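Local coordinates for protein D,D-dipeptidase/D,D-carboxypeptidase (Enterococcus faecalis, PDB 4MUQ) that acts as a zinc-dependent D,D-dipeptidase and D,D-carboxypeptidase of the Hedgehog/DD-peptidase fold in vancomycin resistance, at residues G173-H176 with S177-Q181. Residues are numbered along the deposited sequence; the frame is centred on the assembly and turned at random.
Sequences GYPH and SKIMQ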
loop_
_atom_site.group_PDB
_atom_site.type_symbol
_atom_site.label_atom_id
_atom_site.label_comp_id
_atom_site.label_asym_id
_atom_site.label_seq_id
_atom_site.Cartn_x
_atom_site.Cartn_y
_atom_site.Cartn_z
ATOM N N GLY A 173 1.168 -4.536 -3.852
ATOM C CA GLY A 173 1.173 -5.583 -4.854
ATOM C C GLY A 173 2.505 -6.301 -4.968
ATOM O O GLY A 173 3.564 -5.730 -4.697
ATOM N N TYR A 174 2.439 -7.564 -5.358
ATOM C CA TYR A 174 3.628 -8.350 -5.654
ATOM C C TYR A 174 4.067 -8.005 -7.079
ATOM O O TYR A 174 3.226 -7.822 -7.956
ATOM C CB TYR A 174 3.260 -9.828 -5.555
ATOM C CG TYR A 174 4.413 -10.791 -5.666
ATOM C CD1 TYR A 174 5.171 -11.131 -4.545
ATOM C CD2 TYR A 174 4.733 -11.379 -6.880
ATOM C CE1 TYR A 174 6.224 -12.019 -4.640
ATOM C CE2 TYR A 174 5.791 -12.276 -6.983
ATOM C CZ TYR A 174 6.526 -12.586 -5.858
ATOM O OH TYR A 174 7.575 -13.475 -5.952
ATOM N N PRO A 175 5.387 -7.944 -7.339
ATOM C CA PRO A 175 6.525 -8.247 -6.459
ATOM C C PRO A 175 7.091 -7.016 -5.756
ATOM O O PRO A 175 8.124 -7.129 -5.079
ATOM C CB PRO A 175 7.563 -8.785 -7.445
ATOM C CG PRO A 175 7.325 -7.951 -8.676
ATOM C CD PRO A 175 5.824 -7.710 -8.729
ATOM N N HIS A 176 6.445 -5.866 -5.903
ATOM C CA HIS A 176 6.946 -4.642 -5.293
ATOM C C HIS A 176 7.200 -4.802 -3.808
ATOM O O HIS A 176 8.228 -4.359 -3.306
ATOM C CB HIS A 176 5.982 -3.487 -5.563
ATOM C CG HIS A 176 5.605 -3.392 -7.002
ATOM N ND1 HIS A 176 6.452 -2.879 -7.967
ATOM C CD2 HIS A 176 4.507 -3.832 -7.657
ATOM C CE1 HIS A 176 5.873 -2.980 -9.149
ATOM N NE2 HIS A 176 4.695 -3.560 -8.989
ATOM N N SER A 177 6.269 -5.444 -3.103
ATOM C CA SER A 177 6.424 -5.644 -1.665
ATOM C C SER A 177 7.653 -6.478 -1.325
ATOM O O SER A 177 8.307 -6.251 -0.297
ATOM C CB SER A 177 5.166 -6.290 -1.082
ATOM O OG SER A 177 4.866 -7.490 -1.753
ATOM N N LYS A 178 7.969 -7.437 -2.187
ATOM C CA LYS A 178 9.114 -8.311 -1.974
ATOM C C LYS A 178 10.413 -7.569 -2.246
ATOM O O LYS A 178 11.390 -7.721 -1.503
ATOM C CB LYS A 178 9.017 -9.554 -2.860
ATOM C CG LYS A 178 10.021 -10.634 -2.518
ATOM C CD LYS A 178 9.755 -11.184 -1.127
ATOM C CE LYS A 178 10.670 -12.368 -0.840
ATOM N NZ LYS A 178 10.356 -12.987 0.477
ATOM N N ILE A 179 10.425 -6.763 -3.307
ATOM C CA ILE A 179 11.607 -5.976 -3.635
ATOM C C ILE A 179 11.867 -4.995 -2.490
ATOM O O ILE A 179 13.010 -4.806 -2.089
ATOM C CB ILE A 179 11.410 -5.226 -4.958
ATOM C CG1 ILE A 179 11.221 -6.225 -6.093
ATOM C CG2 ILE A 179 12.597 -4.316 -5.255
ATOM C CD1 ILE A 179 10.679 -5.604 -7.358
ATOM N N MET A 180 10.811 -4.401 -1.933
ATOM C CA MET A 180 10.984 -3.502 -0.796
ATOM C C MET A 180 11.547 -4.236 0.418
ATOM O O MET A 180 12.435 -3.722 1.100
ATOM C CB MET A 180 9.668 -2.825 -0.449
ATOM C CG MET A 180 9.214 -1.854 -1.529
ATOM S SD MET A 180 7.536 -1.271 -1.301
ATOM C CE MET A 180 7.650 -0.522 0.319
ATOM N N GLN A 181 11.058 -5.450 0.654
ATOM C CA GLN A 181 11.542 -6.255 1.765
ATOM C C GLN A 181 13.018 -6.592 1.585
ATOM O O GLN A 181 13.807 -6.441 2.519
ATOM C CB GLN A 181 10.728 -7.541 1.897
ATOM C CG GLN A 181 11.217 -8.449 3.035
ATOM C CD GLN A 181 10.683 -9.866 2.940
ATOM O OE1 GLN A 181 10.798 -10.519 1.903
ATOM N NE2 GLN A 181 10.094 -10.349 4.029
#
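Gly-173 O accepts a hydrogen bond from Ser-177 N at 3.2 Å, closing the turn by which the chain leaves strand 168-171 and enters helix 176-183; this is the N-terminus of that helix, with Pro-175 as N-cap.

With CG anti to the backbone N (chi1 -173°), the Tyr-174 ring swings alongside Lys-178, its CE1 4.1 Å from Lys-178 CB. The same ring meets Phe-205 of strand 203-205 nearly at right angles.

Pro-175 follows a cis peptide bond, and its CB rests over one face of the Tyr-174 ring near the rim. Pro-175 O serves two amides: a hydrogen bond from Ile-179 N at 2.9 Å and a weak, bent one from Lys-178 N. Beside them, Ile-179 CD1 reaches back to 4.3 Å from Pro-175 CG, and both side chains pack on Phe-205 and Ile-215, joining the helix start to the C-terminal sheet.

The His-176 imidazole is held at both nitrogens, ND1 by the hydroxyl of Tyr-190 on helix 187-194 and NE2 by Thr-248 OG1 on strand 244-250, which fixes the ring's rotation. His-176 O accepts a hydrogen bond from Met-180 N at 2.9 Å, while Met-180 CG comes within 3.2 Å of the same His-176 O.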